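Local coordinates for protein tetracycline Repressor, class A (Pseudomonas sp., PDB 5MRU) that represses the tetracycline resistance gene by binding its operator DNA as a helix-turn-helix protein, with lower affinity for the operator once tetracycline is bound, at residues 62-67 against 80-85; 74-79 against 193-198; 138-143 against 185-190. One frame throughout, in Å; residues are numbered along the deposited sequence.

Contact 1 of 3, residues 62-67 against 80-85. With TDC (5a,6-anhydrotetracycline), chain B.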
loop_
_atom_site.group_PDB
_atom_site.type_symbol
_atom_site.label_atom_id
_atom_site.label_comp_id
_atom_site.label_asym_id
_atom_site.label_seq_id
_atom_site.Cartn_x
_atom_site.Cartn_y
_atom_site.Cartn_z
ATOM N N GLU A 62 15.758 -12.351 -5.789
ATOM C CA GLU A 62 16.035 -12.125 -7.197
ATOM C C GLU A 62 16.323 -10.677 -7.577
ATOM O O GLU A 62 17.142 -10.449 -8.447
ATOM C CB GLU A 62 14.833 -12.588 -8.025
ATOM C CG GLU A 62 15.056 -12.690 -9.529
ATOM C CD GLU A 62 13.792 -13.163 -10.230
ATOM O OE1 GLU A 62 12.930 -12.310 -10.521
ATOM O OE2 GLU A 62 13.633 -14.391 -10.454
ATOM N N ASN A 63 15.632 -9.700 -6.987
ATOM C CA ASN A 63 15.759 -8.315 -7.493
ATOM C C ASN A 63 16.142 -7.152 -6.549
ATOM O O ASN A 63 16.526 -6.077 -7.034
ATOM C CB ASN A 63 14.479 -7.955 -8.246
ATOM C CG ASN A 63 14.502 -8.423 -9.681
ATOM O OD1 ASN A 63 15.374 -8.021 -10.473
ATOM N ND2 ASN A 63 13.539 -9.264 -10.036
ATOM N N HIS A 64 16.021 -7.361 -5.237
ATOM C CA HIS A 64 16.290 -6.331 -4.231
ATOM C C HIS A 64 17.783 -6.175 -4.083
ATOM O O HIS A 64 18.416 -6.850 -3.281
ATOM C CB HIS A 64 15.638 -6.701 -2.886
ATOM C CG HIS A 64 15.680 -5.608 -1.866
ATOM N ND1 HIS A 64 15.914 -4.287 -2.188
ATOM C CD2 HIS A 64 15.495 -5.642 -0.525
ATOM C CE1 HIS A 64 15.886 -3.561 -1.084
ATOM N NE2 HIS A 64 15.627 -4.359 -0.062
ATOM N N SER A 65 18.338 -5.256 -4.854
ATOM C CA SER A 65 19.756 -5.268 -5.153
ATOM C C SER A 65 20.617 -4.271 -4.319
ATOM O O SER A 65 21.836 -4.486 -4.173
ATOM C CB SER A 65 19.936 -5.084 -6.680
ATOM O OG SER A 65 19.532 -3.778 -7.078
ATOM N N THR A 66 20.022 -3.192 -3.794
ATOM C CA THR A 66 20.714 -2.373 -2.756
ATOM C C THR A 66 19.934 -2.474 -1.414
ATOM O O THR A 66 19.816 -1.509 -0.657
ATOM C CB THR A 66 21.143 -0.917 -3.249
ATOM O OG1 THR A 66 21.886 -0.163 -2.244
ATOM C CG2 THR A 66 19.952 -0.142 -3.705
ATOM N N SER A 67 19.433 -3.689 -1.157
ATOM C CA SER A 67 19.053 -4.194 0.180
ATOM C C SER A 67 20.151 -4.040 1.242
ATOM O O SER A 67 19.956 -3.390 2.256
ATOM C CB SER A 67 18.700 -5.698 0.065
ATOM O OG SER A 67 18.896 -6.434 1.269
ATOM N N THR A 80 17.639 5.725 -0.312
ATOM C CA THR A 80 17.119 6.042 -1.638
ATOM C C THR A 80 17.218 4.822 -2.513
ATOM O O THR A 80 16.205 4.314 -3.016
ATOM C CB THR A 80 17.906 7.165 -2.315
ATOM O OG1 THR A 80 17.583 8.427 -1.706
ATOM C CG2 THR A 80 17.566 7.218 -3.782
ATOM N N GLY A 81 18.445 4.350 -2.667
ATOM C CA GLY A 81 18.710 3.168 -3.445
ATOM C C GLY A 81 17.894 1.987 -2.969
ATOM O O GLY A 81 17.243 1.295 -3.771
ATOM N N ASN A 82 17.937 1.774 -1.652
ATOM C CA ASN A 82 17.162 0.737 -0.955
ATOM C C ASN A 82 15.706 0.713 -1.295
ATOM O O ASN A 82 15.154 -0.337 -1.505
ATOM C CB ASN A 82 17.248 0.966 0.526
ATOM C CG ASN A 82 16.415 0.006 1.290
ATOM O OD1 ASN A 82 15.446 0.402 1.937
ATOM N ND2 ASN A 82 16.794 -1.266 1.242
ATOM N N ALA A 83 15.108 1.897 -1.342
ATOM C CA ALA A 83 13.698 2.069 -1.668
ATOM C C ALA A 83 13.449 1.821 -3.134
ATOM O O ALA A 83 12.471 1.181 -3.528
ATOM C CB ALA A 83 13.273 3.493 -1.331
ATOM N N ARG A 84 14.336 2.376 -3.949
ATOM C CA ARG A 84 14.300 2.140 -5.384
ATOM C C ARG A 84 14.384 0.682 -5.682
ATOM O O ARG A 84 13.670 0.174 -6.562
ATOM C CB ARG A 84 15.452 2.869 -6.066
ATOM C CG ARG A 84 15.090 4.298 -6.319
ATOM C CD ARG A 84 16.310 5.051 -6.685
ATOM N NE ARG A 84 15.984 6.357 -7.227
ATOM C CZ ARG A 84 16.847 7.371 -7.257
ATOM N NH1 ARG A 84 18.083 7.223 -6.778
ATOM N NH2 ARG A 84 16.475 8.544 -7.764
ATOM N N SER A 85 15.265 0.004 -4.959
ATOM C CA SER A 85 15.542 -1.402 -5.220
ATOM C C SER A 85 14.429 -2.325 -4.729
ATOM O O SER A 85 14.093 -3.303 -5.380
ATOM C CB SER A 85 16.821 -1.758 -4.536
ATOM O OG SER A 85 17.196 -3.031 -4.924
HETATM O O12 TDC B . 9.319 -5.105 4.120
HETATM C C12 TDC B . 10.325 -4.656 4.736
HETATM C C1B TDC B . 10.332 -4.601 6.216
HETATM C C11 TDC B . 9.246 -5.110 6.911
HETATM O O11 TDC B . 8.158 -5.646 6.240
HETATM C C1A TDC B . 9.218 -5.085 8.295
HETATM C C10 TDC B . 8.124 -5.593 8.981
HETATM O O10 TDC B . 7.018 -6.133 8.342
HETATM C C9 TDC B . 8.116 -5.568 10.448
HETATM C C8 TDC B . 9.206 -5.040 11.107
HETATM C C7 TDC B . 10.277 -4.543 10.381
HETATM C C61 TDC B . 10.305 -4.552 8.989
HETATM C C6 TDC B . 11.410 -4.038 8.271
HETATM C C62 TDC B . 12.618 -3.446 8.936
HETATM C C51 TDC B . 11.429 -4.068 6.881
HETATM C C5 TDC B . 12.613 -3.497 6.120
HETATM C C1C TDC B . 11.574 -4.231 4.017
HETATM C C1 TDC B . 12.633 -5.337 4.088
HETATM O O1 TDC B . 12.345 -6.421 4.589
HETATM O O1C TDC B . 11.315 -3.831 2.694
HETATM C C41 TDC B . 12.221 -3.065 4.700
HETATM C C4 TDC B . 13.473 -2.514 3.944
HETATM N N4 TDC B . 13.326 -1.313 3.038
HETATM C C43 TDC B . 12.058 -1.250 2.258
HETATM C C42 TDC B . 13.383 -0.106 3.934
HETATM C C3 TDC B . 14.295 -3.647 3.310
HETATM O O3 TDC B . 15.338 -3.305 2.771
HETATM C C2 TDC B . 13.908 -5.029 3.470
HETATM C C21 TDC B . 14.774 -6.111 2.973
HETATM O O21 TDC B . 15.890 -5.851 2.498
HETATM N N21 TDC B . 14.443 -7.411 3.133
#
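This contact forms part of the tetracycline pocket: His64, Ser67 and Asn82 all meet the bound anhydrotetracycline, and the turn that carries the first two is held against helix 75-91 by Ser85. The chain leaves the helix ending at Asn63, and His64 is the first residue to depart from helical torsions. Just beyond it, two successive amides converge on one hydroxyl. Thr66 N donates to Ser85 OG at 3.0 Å, a fairly straight bond at 162°; Ser65 N donates to the same oxygen, though its modelled length is too short to be trusted at this resolution. OG stands anti to its own backbone N (chi1 -172°), on the side of Ser85 that faces the turn. The same oxygen lies at the edge of the His64 ring, where ND1 and Ser85 OG form a weak hydrogen bond of 3.3 Å. At the far end of that ring His64 NE2 is hydrogen-bonded to O3 of the drug at 3.0 Å, nearly linear. Asn82 ND2 gives a practically straight hydrogen bond to the same O3, 2.9 Å long, while Asn82 OD1 accepts from the dimethylamino N4 at 2.9 Å. The imidazole and the amide are turned 49° from each other, and His64 CE1 sits 3.4 Å from Asn82 ND2. Ser67 CB lies over one face of the imidazole toward its rim, and Ser67 OG makes a weak hydrogen bond to the carboxamide oxygen O21. Gln116 of helix 107-123 touches Asn82 and is also hydrogen-bonded to the drug. O3 is thus gripped by two side chains from different segments, and Ser85 acts in the second shell: bonded to the turn and, weakly, to ND1, it would help fix the rotation of the His64 ring, whose NE2 meets O3.

Contact 2 of 3, residues 74-79 against 193-198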
loop_
_atom_site.group_PDB
_atom_site.type_symbol
_atom_site.label_atom_id
_atom_site.label_comp_id
_atom_site.label_asym_id
_atom_site.label_seq_id
_atom_site.Cartn_x
_atom_site.Cartn_y
_atom_site.Cartn_z
ATOM N N ASP A 74 26.406 6.305 1.593
ATOM C CA ASP A 74 26.101 7.179 2.725
ATOM C C ASP A 74 24.613 6.926 3.033
ATOM O O ASP A 74 23.922 6.190 2.286
ATOM C CB ASP A 74 26.403 8.660 2.409
ATOM C CG ASP A 74 25.166 9.454 1.959
ATOM O OD1 ASP A 74 24.575 9.112 0.898
ATOM O OD2 ASP A 74 24.782 10.419 2.665
ATOM N N TRP A 75 24.097 7.522 4.111
ATOM C CA TRP A 75 22.722 7.195 4.542
ATOM C C TRP A 75 21.649 7.547 3.488
ATOM O O TRP A 75 20.863 6.690 3.127
ATOM C CB TRP A 75 22.405 7.733 5.963
ATOM C CG TRP A 75 22.135 9.195 6.109
ATOM C CD1 TRP A 75 23.021 10.149 6.464
ATOM C CD2 TRP A 75 20.876 9.855 5.958
ATOM N NE1 TRP A 75 22.404 11.375 6.529
ATOM C CE2 TRP A 75 21.085 11.217 6.213
ATOM C CE3 TRP A 75 19.597 9.428 5.608
ATOM C CZ2 TRP A 75 20.062 12.151 6.143
ATOM C CZ3 TRP A 75 18.591 10.353 5.528
ATOM C CH2 TRP A 75 18.823 11.693 5.791
ATOM N N ARG A 76 21.659 8.774 2.968
ATOM C CA ARG A 76 20.738 9.175 1.901
ATOM C C ARG A 76 20.779 8.182 0.760
ATOM O O ARG A 76 19.751 7.660 0.370
ATOM C CB ARG A 76 21.084 10.555 1.335
ATOM C CG ARG A 76 20.400 11.721 2.028
ATOM C CD ARG A 76 20.953 13.045 1.515
ATOM N NE ARG A 76 20.751 14.126 2.477
ATOM C CZ ARG A 76 19.599 14.768 2.676
ATOM N NH1 ARG A 76 18.519 14.437 1.970
ATOM N NH2 ARG A 76 19.527 15.746 3.592
ATOM N N SER A 77 21.979 7.944 0.228
ATOM C CA SER A 77 22.150 7.100 -0.950
ATOM C C SER A 77 21.691 5.668 -0.696
ATOM O O SER A 77 21.192 5.033 -1.611
ATOM C CB SER A 77 23.599 7.093 -1.401
ATOM O OG SER A 77 24.371 6.302 -0.525
ATOM N N PHE A 78 21.848 5.176 0.535
ATOM C CA PHE A 78 21.359 3.841 0.911
ATOM C C PHE A 78 19.828 3.734 0.973
ATOM O O PHE A 78 19.238 2.835 0.373
ATOM C CB PHE A 78 21.923 3.401 2.264
ATOM C CG PHE A 78 21.184 2.244 2.855
ATOM C CD1 PHE A 78 21.257 0.993 2.268
ATOM C CD2 PHE A 78 20.360 2.409 3.956
ATOM C CE1 PHE A 78 20.527 -0.080 2.770
ATOM C CE2 PHE A 78 19.633 1.337 4.468
ATOM C CZ PHE A 78 19.715 0.088 3.871
ATOM N N LEU A 79 19.187 4.617 1.736
ATOM C CA LEU A 79 17.727 4.610 1.832
ATOM C C LEU A 79 17.049 4.839 0.497
ATOM O O LEU A 79 15.984 4.243 0.228
ATOM C CB LEU A 79 17.218 5.682 2.784
ATOM C CG LEU A 79 17.575 5.501 4.249
ATOM C CD1 LEU A 79 17.230 6.772 5.030
ATOM C CD2 LEU A 79 16.937 4.284 4.884
ATOM N N VAL A 193 10.807 13.721 -0.613
ATOM C CA VAL A 193 10.193 14.335 0.560
ATOM C C VAL A 193 10.472 13.510 1.818
ATOM O O VAL A 193 10.830 14.027 2.876
ATOM C CB VAL A 193 8.684 14.440 0.370
ATOM C CG1 VAL A 193 8.023 14.920 1.652
ATOM C CG2 VAL A 193 8.369 15.348 -0.800
ATOM N N ILE A 194 10.310 12.212 1.706
ATOM C CA ILE A 194 10.551 11.374 2.859
ATOM C C ILE A 194 11.982 11.493 3.347
ATOM O O ILE A 194 12.223 11.530 4.539
ATOM C CB ILE A 194 10.173 9.906 2.574
ATOM C CG1 ILE A 194 8.667 9.721 2.844
ATOM C CG2 ILE A 194 11.024 8.931 3.399
ATOM C CD1 ILE A 194 8.076 8.446 2.266
ATOM N N VAL A 195 12.934 11.558 2.442
ATOM C CA VAL A 195 14.311 11.533 2.874
ATOM C C VAL A 195 14.666 12.854 3.570
ATOM O O VAL A 195 15.530 12.898 4.470
ATOM C CB VAL A 195 15.267 11.233 1.701
ATOM C CG1 VAL A 195 15.950 12.498 1.169
ATOM C CG2 VAL A 195 16.308 10.216 2.135
ATOM N N ASP A 196 13.998 13.928 3.143
ATOM C CA ASP A 196 14.221 15.244 3.736
ATOM C C ASP A 196 13.771 15.222 5.212
ATOM O O ASP A 196 14.565 15.501 6.120
ATOM C CB ASP A 196 13.490 16.349 2.948
ATOM C CG ASP A 196 14.090 16.599 1.552
ATOM O OD1 ASP A 196 14.975 15.844 1.106
ATOM O OD2 ASP A 196 13.658 17.560 0.894
ATOM N N GLY A 197 12.517 14.850 5.452
ATOM C CA GLY A 197 11.977 14.831 6.810
ATOM C C GLY A 197 12.763 13.977 7.788
ATOM O O GLY A 197 12.727 14.222 8.985
ATOM N N LEU A 198 13.455 12.959 7.289
ATOM C CA LEU A 198 14.355 12.173 8.127
ATOM C C LEU A 198 15.629 12.938 8.436
ATOM O O LEU A 198 16.144 12.850 9.553
ATOM C CB LEU A 198 14.739 10.876 7.437
ATOM C CG LEU A 198 13.580 9.922 7.183
ATOM C CD1 LEU A 198 14.003 8.933 6.110
ATOM C CD2 LEU A 198 13.152 9.216 8.465
#
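In the all-helical ligand-binding domain of this TetR-family repressor, Trp75 and Leu79 at the N-terminal end of helix 75-91 pack on Val195 and Leu198 of helix 183-199, near the subunit interface. The short segments run roughly antiparallel, at 143°, with their axes 10.9 Å apart. Trp75 reaches across with its six-membered ring. Trp75 CH2 comes edge-on to Val195 O at 3.7 Å, and CZ3 lies against Val195 CG2 and Leu198 CB. Within its own segment, Arg76 CG lies over one face of the indole, offset toward the rim. The Arg76 chain, extended from CG to NE, crosses Val195 at about a right angle and sets NH1 against Val195 CG1. Deeper in, Leu79 CD1 and Leu198 CD1 meet 4.0 Å apart, and Leu79 also touches Leu134 and Ile137 of helix 127-153. Asp74 N-caps the first helix, its OD1 accepting from Ser77 N. Asp196 has its stronger partner in the dimer, a salt bridge from OD2 to Arg201 of the second subunit. Asp196 OD1 makes only a long salt bridge to Arg76 NH1, 3.9 Å away at the guanidinium edge, with the two planar groups turned 73° apart.

Contact 3 of 3, residues 138-143 against 185-190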
loop_
_atom_site.group_PDB
_atom_site.type_symbol
_atom_site.label_atom_id
_atom_site.label_comp_id
_atom_site.label_asym_id
_atom_site.label_seq_id
_atom_site.Cartn_x
_atom_site.Cartn_y
_atom_site.Cartn_z
ATOM N N SER A 138 9.159 1.758 3.615
ATOM C CA SER A 138 8.468 0.518 3.327
ATOM C C SER A 138 6.937 0.695 3.068
ATOM O O SER A 138 6.379 0.245 2.047
ATOM C CB SER A 138 8.753 -0.434 4.469
ATOM O OG SER A 138 8.042 -1.616 4.304
ATOM N N TYR A 139 6.269 1.389 3.971
ATOM C CA TYR A 139 4.838 1.648 3.829
ATOM C C TYR A 139 4.506 2.481 2.615
ATOM O O TYR A 139 3.528 2.186 1.914
ATOM C CB TYR A 139 4.307 2.274 5.090
ATOM C CG TYR A 139 4.278 1.285 6.211
ATOM C CD1 TYR A 139 4.440 -0.090 5.974
ATOM C CD2 TYR A 139 4.046 1.699 7.497
ATOM C CE1 TYR A 139 4.378 -1.009 6.997
ATOM C CE2 TYR A 139 3.981 0.789 8.536
ATOM C CZ TYR A 139 4.159 -0.559 8.285
ATOM O OH TYR A 139 4.084 -1.461 9.334
ATOM N N PHE A 140 5.344 3.477 2.343
ATOM C CA PHE A 140 5.192 4.333 1.183
ATOM C C PHE A 140 5.325 3.548 -0.110
ATOM O O PHE A 140 4.568 3.758 -1.050
ATOM C CB PHE A 140 6.264 5.420 1.178
ATOM C CG PHE A 140 6.264 6.251 -0.065
ATOM C CD1 PHE A 140 5.166 7.015 -0.390
ATOM C CD2 PHE A 140 7.352 6.250 -0.920
ATOM C CE1 PHE A 140 5.160 7.796 -1.538
ATOM C CE2 PHE A 140 7.364 7.030 -2.081
ATOM C CZ PHE A 140 6.263 7.802 -2.392
ATOM N N THR A 141 6.323 2.677 -0.157
ATOM C CA THR A 141 6.673 1.954 -1.377
ATOM C C THR A 141 5.562 0.956 -1.745
ATOM O O THR A 141 4.995 0.984 -2.850
ATOM C CB THR A 141 7.996 1.225 -1.168
ATOM O OG1 THR A 141 8.951 2.144 -0.643
ATOM C CG2 THR A 141 8.549 0.650 -2.459
ATOM N N VAL A 142 5.201 0.124 -0.778
ATOM C CA VAL A 142 4.143 -0.869 -0.959
ATOM C C VAL A 142 2.884 -0.112 -1.432
ATOM O O VAL A 142 2.225 -0.491 -2.414
ATOM C CB VAL A 142 3.916 -1.630 0.371
ATOM C CG1 VAL A 142 2.744 -2.551 0.289
ATOM C CG2 VAL A 142 5.137 -2.446 0.727
ATOM N N GLY A 143 2.588 1.000 -0.758
ATOM C CA GLY A 143 1.456 1.831 -1.138
ATOM C C GLY A 143 1.599 2.239 -2.593
ATOM O O GLY A 143 0.704 1.957 -3.406
ATOM N N ALA A 185 8.157 9.049 -11.500
ATOM C CA ALA A 185 8.286 10.413 -10.950
ATOM C C ALA A 185 7.652 10.555 -9.544
ATOM O O ALA A 185 8.353 10.868 -8.555
ATOM C CB ALA A 185 7.679 11.431 -11.901
ATOM N N ALA A 186 6.335 10.313 -9.486
ATOM C CA ALA A 186 5.522 10.298 -8.262
ATOM C C ALA A 186 6.137 9.533 -7.103
ATOM O O ALA A 186 6.068 9.958 -5.955
ATOM C CB ALA A 186 4.176 9.713 -8.579
ATOM N N PHE A 187 6.740 8.405 -7.396
ATOM C CA PHE A 187 7.367 7.655 -6.352
ATOM C C PHE A 187 8.593 8.377 -5.938
ATOM O O PHE A 187 8.765 8.703 -4.771
ATOM C CB PHE A 187 7.776 6.291 -6.843
ATOM C CG PHE A 187 8.757 5.603 -5.960
ATOM C CD1 PHE A 187 8.334 4.911 -4.846
ATOM C CD2 PHE A 187 10.099 5.619 -6.265
ATOM C CE1 PHE A 187 9.234 4.257 -4.032
ATOM C CE2 PHE A 187 11.014 4.959 -5.458
ATOM C CZ PHE A 187 10.578 4.275 -4.334
ATOM N N GLU A 188 9.437 8.615 -6.929
ATOM C CA GLU A 188 10.723 9.293 -6.762
ATOM C C GLU A 188 10.617 10.602 -5.978
ATOM O O GLU A 188 11.450 10.881 -5.127
ATOM C CB GLU A 188 11.355 9.534 -8.145
ATOM C CG GLU A 188 12.855 9.376 -8.163
ATOM C CD GLU A 188 13.352 8.098 -7.508
ATOM O OE1 GLU A 188 13.241 7.016 -8.114
ATOM O OE2 GLU A 188 13.914 8.193 -6.397
ATOM N N GLN A 189 9.569 11.372 -6.251
ATOM C CA GLN A 189 9.267 12.573 -5.472
ATOM C C GLN A 189 8.889 12.266 -4.026
ATOM O O GLN A 189 9.468 12.840 -3.109
ATOM C CB GLN A 189 8.127 13.383 -6.093
ATOM C CG GLN A 189 8.533 14.381 -7.164
ATOM C CD GLN A 189 7.337 15.137 -7.732
ATOM O OE1 GLN A 189 6.200 14.997 -7.264
ATOM N NE2 GLN A 189 7.588 15.943 -8.748
ATOM N N GLY A 190 7.905 11.391 -3.805
ATOM C CA GLY A 190 7.452 11.143 -2.441
ATOM C C GLY A 190 8.612 10.682 -1.584
ATOM O O GLY A 190 8.723 11.044 -0.415
#
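Helix segments 138-143 and 185-190 run nearly antiparallel, at 170°, with axes 10.8 Å apart and the closest CA pair, Thr141 and Phe187, at 7.6 Å. Two phenylalanines fill the gap between them. Phe140 leaves its helix toward the other segment, its CG anti to the backbone N (chi1 174°), and the far end of its ring reaches the opposing backbone. There Phe140 CZ lies 3.5 Å from the CA of Gly190, a residue with no side chain to stand in its way, while CE2 has the carbonyl oxygen of Phe187 at its edge, in the ring plane. Phe187 comes back toward helix 127-153 beside it. The two ring planes are near parallel, 17° apart, but slid so far that they barely overlap: the centroids are 5.6 Å apart, and the contact runs through Phe140 CE2 and Phe187 CD1. Thr141 adds its methyl, CG2, 4.0 Å from Phe187 CE1. Its hydroxyl is turned to its own helix, where OG1 is hydrogen-bonded to the carbonyl of Ile137. Around this buried pair, helix 75-91 closes in through Phe86 and Arg87, which touch Thr141, with Arg87 also on Phe187. Phe140 further touches Tyr139 of the second subunit, so the pair of helices borders both helix 75-91 and the dimer partner.

Overall arrangement
From the N terminus, the chain passes through the DNA-binding helices and along helix 48-63, and contact 1 closes the first, short loop by bringing the turn that follows that helix against helix 75-91. Contact 2 begins within this loop and ends near the C terminus, so the two cross, with Phe78 touching Thr66 and Ser67. Contact 3 is nested inside the long loop of contact 2, uses the same helix 183-199, and meets it through Ile194 and Phe140. Contact 1 precedes contact 3 along the chain, yet Arg84 bridges to Glu188 between them. Together they tie the drug pocket to the helices at the subunit interface.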